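PDB 5UPB: acetoacetate decarboxylase from Sphingomonas wittichii, which is an acetoacetate decarboxylase-like lyase, probably acting on keto-acid substrates through a Schiff-base intermediate as relatives of its family do. Local coordinates for residues S14-A19 with L111-L116; N75-V80 with V105-S110. One frame throughout, in Å; residues are numbered along the deposited sequence.

Contact 1. Residues S14-A19 with L111-L116; sequences SLVDDA and LIRGWL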
loop_
_atom_site.group_PDB
_atom_site.type_symbol
_atom_site.label_atom_id
_atom_site.label_comp_id
_atom_site.label_asym_id
_atom_site.label_seq_id
_atom_site.Cartn_x
_atom_site.Cartn_y
_atom_site.Cartn_z
ATOM N N SER A 14 -12.942 -15.783 9.599
ATOM C CA SER A 14 -12.470 -16.562 8.461
ATOM C C SER A 14 -12.296 -15.650 7.259
ATOM O O SER A 14 -13.142 -14.799 6.984
ATOM C CB SER A 14 -13.455 -17.692 8.104
ATOM O OG SER A 14 -13.427 -18.764 9.031
ATOM N N LEU A 15 -11.198 -15.832 6.523
ATOM C CA LEU A 15 -11.016 -15.077 5.283
ATOM C C LEU A 15 -12.124 -15.361 4.295
ATOM O O LEU A 15 -12.565 -14.468 3.567
ATOM C CB LEU A 15 -9.696 -15.428 4.616
ATOM C CG LEU A 15 -8.431 -14.676 4.900
ATOM C CD1 LEU A 15 -7.343 -15.276 3.983
ATOM C CD2 LEU A 15 -8.564 -13.192 4.699
ATOM N N VAL A 16 -12.524 -16.624 4.204
ATOM C CA VAL A 16 -13.427 -17.108 3.175
ATOM C C VAL A 16 -14.438 -18.017 3.857
ATOM O O VAL A 16 -14.096 -18.723 4.812
ATOM C CB VAL A 16 -12.640 -17.865 2.072
ATOM C CG1 VAL A 16 -13.589 -18.416 1.045
ATOM C CG2 VAL A 16 -11.608 -16.942 1.414
ATOM N N ASP A 17 -15.681 -17.989 3.383
ATOM C CA ASP A 17 -16.721 -18.937 3.788
ATOM C C ASP A 17 -17.150 -19.735 2.561
ATOM O O ASP A 17 -16.765 -19.422 1.433
ATOM C CB ASP A 17 -17.915 -18.208 4.425
ATOM C CG ASP A 17 -18.279 -16.934 3.686
ATOM O OD1 ASP A 17 -17.767 -16.759 2.567
ATOM O OD2 ASP A 17 -19.038 -16.096 4.218
ATOM N N ASP A 18 -17.919 -20.803 2.761
ATOM C CA ASP A 18 -18.397 -21.576 1.615
ATOM C C ASP A 18 -19.790 -21.140 1.163
ATOM O O ASP A 18 -20.529 -21.925 0.554
ATOM C CB ASP A 18 -18.361 -23.078 1.916
ATOM C CG ASP A 18 -19.075 -23.441 3.185
ATOM O OD1 ASP A 18 -19.172 -22.574 4.078
ATOM O OD2 ASP A 18 -19.528 -24.601 3.287
ATOM N N ALA A 19 -20.160 -19.911 1.465
ATOM C CA ALA A 19 -21.371 -19.338 0.916
ATOM C C ALA A 19 -21.200 -19.070 -0.576
ATOM O O ALA A 19 -20.094 -19.004 -1.109
ATOM C CB ALA A 19 -21.720 -18.045 1.650
ATOM N N LEU A 111 -7.315 -13.788 -3.048
ATOM C CA LEU A 111 -6.248 -14.736 -3.324
ATOM C C LEU A 111 -6.605 -16.128 -2.818
ATOM O O LEU A 111 -6.471 -17.134 -3.542
ATOM C CB LEU A 111 -4.947 -14.230 -2.706
ATOM C CG LEU A 111 -3.735 -15.130 -2.943
ATOM C CD1 LEU A 111 -2.501 -14.251 -2.900
ATOM C CD2 LEU A 111 -3.683 -16.222 -1.917
ATOM N N ILE A 112 -7.040 -16.213 -1.571
ATOM C CA ILE A 112 -7.267 -17.514 -0.977
ATOM C C ILE A 112 -8.497 -18.193 -1.575
ATOM O O ILE A 112 -8.465 -19.392 -1.882
ATOM C CB ILE A 112 -7.367 -17.361 0.548
ATOM C CG1 ILE A 112 -5.949 -17.042 1.138
ATOM C CG2 ILE A 112 -7.991 -18.607 1.163
ATOM C CD1 ILE A 112 -4.977 -18.202 1.044
ATOM N N ARG A 113 -9.596 -17.468 -1.734
ATOM C CA ARG A 113 -10.744 -18.063 -2.421
ATOM C C ARG A 113 -10.320 -18.603 -3.777
ATOM O O ARG A 113 -10.672 -19.726 -4.151
ATOM C CB ARG A 113 -11.856 -17.014 -2.550
ATOM C CG ARG A 113 -13.232 -17.449 -3.142
ATOM C CD ARG A 113 -14.126 -16.176 -3.366
ATOM N NE ARG A 113 -13.426 -15.246 -4.271
ATOM C CZ ARG A 113 -13.521 -13.908 -4.343
ATOM N NH1 ARG A 113 -14.312 -13.143 -3.547
ATOM N NH2 ARG A 113 -12.773 -13.322 -5.272
ATOM N N GLY A 114 -9.511 -17.831 -4.502
ATOM C CA GLY A 114 -8.967 -18.300 -5.764
ATOM C C GLY A 114 -8.187 -19.592 -5.632
ATOM O O GLY A 114 -8.432 -20.564 -6.368
ATOM N N TRP A 115 -7.229 -19.631 -4.700
ATOM C CA TRP A 115 -6.402 -20.828 -4.573
ATOM C C TRP A 115 -7.266 -22.044 -4.265
ATOM O O TRP A 115 -7.007 -23.146 -4.769
ATOM C CB TRP A 115 -5.329 -20.655 -3.479
ATOM C CG TRP A 115 -4.055 -19.937 -3.850
ATOM C CD1 TRP A 115 -3.934 -18.714 -4.451
ATOM C CD2 TRP A 115 -2.706 -20.390 -3.600
ATOM N NE1 TRP A 115 -2.596 -18.385 -4.609
ATOM C CE2 TRP A 115 -1.827 -19.387 -4.088
ATOM C CE3 TRP A 115 -2.162 -21.540 -3.019
ATOM C CZ2 TRP A 115 -0.433 -19.505 -4.023
ATOM C CZ3 TRP A 115 -0.779 -21.654 -2.952
ATOM C CH2 TRP A 115 0.068 -20.637 -3.458
ATOM N N LEU A 116 -8.280 -21.867 -3.404
ATOM C CA LEU A 116 -9.128 -22.991 -3.025
ATOM C C LEU A 116 -9.870 -23.560 -4.214
ATOM O O LEU A 116 -10.227 -24.744 -4.224
ATOM C CB LEU A 116 -10.131 -22.570 -1.964
ATOM C CG LEU A 116 -9.466 -22.223 -0.622
ATOM C CD1 LEU A 116 -10.461 -21.465 0.303
ATOM C CD2 LEU A 116 -8.995 -23.502 0.067
#
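Val16 sets its CG2 methyl against the middle of helix 108-116, meeting the backbone N of Arg113 at 3.8 Å and the Arg113 CB at 4.0 Å. The same methyl touches Ile112 CG2, so one branch fits against two consecutive helix residues. Its other branch, CG1, is anti to the backbone N (chi1 177°) and faces further down the helix, where it makes a looser approach of 4.4 Å to Leu116 CD1. Leu15 adds the second patch: its CD1 comes within 3.6 Å of Ile112 CG1, and the two side chains cross at about a right angle. Ile112 thus uses both branches, CG1 for Leu15 and CG2 for Val16. In Arg113, CG is anti to the backbone N (chi1 -175°), and the chain, bent at chi3, leads its guanidinium away from the loop. In this strand-rich acetoacetate decarboxylase fold, the contact lays the irregular segment leading into strand 21-34 over one side of helix 108-116, with Ile112 and Leu116 turned toward it and Arg113 grazing it with its CB. The side chains meet through apolar packing, with no hydrogen bond bridging the segments, and the CA atoms of Val16 and Arg113 stand 6.3 Å apart. The loop instead takes polar support from the N-terminal end of its own chain, where Val16 N is hydrogen-bonded to Thr4 OG1, and Leu15 and His5 are hydrogen-bonded through their backbones. A second subunit closes in too, its Arg153 packing on Leu15 and its Trp115 on Ile112. Leu116 O is hydrogen-bonded to Arg184 NE.

Contact 2. Residues N75-V80 with V105-S110; sequences NPAGAV and VDKEWS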
loop_
_atom_site.group_PDB
_atom_site.type_symbol
_atom_site.label_atom_id
_atom_site.label_comp_id
_atom_site.label_asym_id
_atom_site.label_seq_id
_atom_site.Cartn_x
_atom_site.Cartn_y
_atom_site.Cartn_z
ATOM N N ASN A 75 -17.718 -3.055 6.345
ATOM C CA ASN A 75 -16.423 -3.581 5.922
ATOM C C ASN A 75 -16.260 -3.369 4.430
ATOM O O ASN A 75 -16.188 -4.322 3.651
ATOM C CB ASN A 75 -16.285 -5.045 6.290
ATOM C CG ASN A 75 -14.833 -5.523 6.152
ATOM O OD1 ASN A 75 -13.964 -4.724 5.844
ATOM N ND2 ASN A 75 -14.620 -6.815 6.228
ATOM N N PRO A 76 -16.121 -2.122 4.012
ATOM C CA PRO A 76 -16.014 -1.835 2.577
ATOM C C PRO A 76 -14.803 -2.434 1.905
ATOM O O PRO A 76 -14.898 -2.864 0.740
ATOM C CB PRO A 76 -16.013 -0.291 2.530
ATOM C CG PRO A 76 -15.701 0.155 3.926
ATOM C CD PRO A 76 -16.228 -0.899 4.828
ATOM N N ALA A 77 -13.647 -2.445 2.572
ATOM C CA ALA A 77 -12.471 -3.016 1.949
ATOM C C ALA A 77 -12.581 -4.524 1.765
ATOM O O ALA A 77 -11.860 -5.094 0.936
ATOM C CB ALA A 77 -11.208 -2.687 2.764
ATOM N N GLY A 78 -13.470 -5.179 2.487
ATOM C CA GLY A 78 -13.723 -6.576 2.247
ATOM C C GLY A 78 -14.662 -6.882 1.125
ATOM O O GLY A 78 -14.919 -8.055 0.849
ATOM N N ALA A 79 -15.101 -5.862 0.400
ATOM C CA ALA A 79 -16.135 -6.024 -0.624
ATOM C C ALA A 79 -15.667 -5.665 -2.021
ATOM O O ALA A 79 -16.446 -5.851 -2.998
ATOM C CB ALA A 79 -17.338 -5.153 -0.268
ATOM N N VAL A 80 -14.426 -5.178 -2.166
ATOM C CA VAL A 80 -13.899 -4.749 -3.458
ATOM C C VAL A 80 -12.480 -5.220 -3.591
ATOM O O VAL A 80 -11.736 -5.301 -2.602
ATOM C CB VAL A 80 -13.954 -3.215 -3.660
ATOM C CG1 VAL A 80 -15.411 -2.749 -3.781
ATOM C CG2 VAL A 80 -13.275 -2.475 -2.509
ATOM N N VAL A 105 -3.893 -10.129 -7.573
ATOM C CA VAL A 105 -5.059 -9.520 -6.952
ATOM C C VAL A 105 -4.540 -8.686 -5.791
ATOM O O VAL A 105 -3.419 -8.892 -5.302
ATOM C CB VAL A 105 -6.096 -10.608 -6.515
ATOM C CG1 VAL A 105 -5.558 -11.491 -5.374
ATOM C CG2 VAL A 105 -7.409 -9.997 -6.098
ATOM N N ASP A 106 -5.348 -7.735 -5.322
ATOM C CA ASP A 106 -4.849 -6.873 -4.244
ATOM C C ASP A 106 -5.573 -7.063 -2.916
ATOM O O ASP A 106 -5.453 -6.209 -2.041
ATOM C CB ASP A 106 -4.852 -5.393 -4.640
ATOM C CG ASP A 106 -6.229 -4.858 -4.995
ATOM O OD1 ASP A 106 -7.210 -5.561 -4.771
ATOM O OD2 ASP A 106 -6.311 -3.685 -5.426
ATOM N N LYS A 107 -6.291 -8.168 -2.741
ATOM C CA LYS A 107 -6.913 -8.507 -1.470
ATOM C C LYS A 107 -6.679 -9.997 -1.243
ATOM O O LYS A 107 -6.963 -10.817 -2.115
ATOM C CB LYS A 107 -8.428 -8.184 -1.480
ATOM C CG LYS A 107 -8.765 -6.707 -1.570
ATOM C CD LYS A 107 -8.374 -5.978 -0.303
ATOM C CE LYS A 107 -8.456 -4.463 -0.424
ATOM N NZ LYS A 107 -9.875 -4.103 -0.838
ATOM N N GLU A 108 -6.158 -10.361 -0.080
ATOM C CA GLU A 108 -5.782 -11.756 0.104
ATOM C C GLU A 108 -6.985 -12.668 0.274
ATOM O O GLU A 108 -6.851 -13.877 0.028
ATOM C CB GLU A 108 -4.773 -11.903 1.288
ATOM C CG GLU A 108 -5.348 -12.223 2.645
ATOM C CD GLU A 108 -6.092 -11.043 3.299
ATOM O OE1 GLU A 108 -7.088 -10.550 2.732
ATOM O OE2 GLU A 108 -5.687 -10.586 4.401
ATOM N N TRP A 109 -8.151 -12.145 0.675
ATOM C CA TRP A 109 -9.342 -12.996 0.693
ATOM C C TRP A 109 -9.715 -13.447 -0.702
ATOM O O TRP A 109 -10.209 -14.561 -0.880
ATOM C CB TRP A 109 -10.541 -12.311 1.352
ATOM C CG TRP A 109 -10.756 -10.865 1.045
ATOM C CD1 TRP A 109 -10.283 -9.806 1.745
ATOM C CD2 TRP A 109 -11.570 -10.319 0.000
ATOM N NE1 TRP A 109 -10.716 -8.627 1.193
ATOM C CE2 TRP A 109 -11.517 -8.909 0.125
ATOM C CE3 TRP A 109 -12.351 -10.884 -1.012
ATOM C CZ2 TRP A 109 -12.200 -8.048 -0.729
ATOM C CZ3 TRP A 109 -13.020 -10.012 -1.896
ATOM C CH2 TRP A 109 -12.929 -8.604 -1.734
ATOM N N SER A 110 -9.431 -12.632 -1.701
ATOM C CA SER A 110 -9.648 -13.058 -3.070
ATOM C C SER A 110 -8.544 -13.996 -3.532
ATOM O O SER A 110 -8.819 -14.979 -4.241
ATOM C CB SER A 110 -9.753 -11.824 -3.980
ATOM O OG SER A 110 -9.930 -12.248 -5.315
#
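Lys107, at the N-cap position of helix 108-116, reaches across to Ala77 and Val80. Its CB lies 3.4 Å from the Trp109 ring plane, offset toward the rim. CG follows, 3.4 Å from Val80 O, CD runs on past Ala77 O at 3.8 Å, and CE also lies by Ala77 O, 3.7 Å away. A last bend (chi4 57°) brings NZ between two carbonyls, giving 2.8 Å hydrogen bonds from NZ to Ala77 O and to Val80 O. The first uses a lone pair in the carbonyl plane; in the second NZ is tilted 30° from the Val80 carbonyl plane. Together they would probably fix the amino group's direction and stabilise its positive charge through the carbonyl dipoles. An alanine here would probably leave both carbonyls without their shared donor and loosen the tie between turn and helix start. Gly78 O sits over the opposite face of Trp109, 3.1 Å from CZ2, while Ala77 O lies in the ring plane at its edge; the indole NE1 bonds His154 NE2 of a second subunit. The Tyr81 and Trp109 rings meet with their planes at about 90°. The 3-10 turn before strand 80-92 is thereby joined to the turn between strand 95-105 and helix 108-116.

Overall arrangement
Contacts 1 and 2 share helix 108-116: contact 2 takes its first turn and the approach to it, contact 1 the later turns. Their centres lie 11 Å apart, and they touch directly, Leu15 CD2 packing on Glu108 CD at 3.6 Å and Val16 CG2 on Trp109 O, also at 3.6 Å. The helix is therefore flanked by loops from two places in the chain, ahead of strand 21-34 and ahead of strand 80-92. Arg153 of the second subunit, already against Leu15, also forms a salt bridge with Glu108 OE2, so one residue of that chain reaches both contacts. After the helix come Lys121 and Lys122, a pair consistent with the adjacent active-site lysines of acetoacetate decarboxylases.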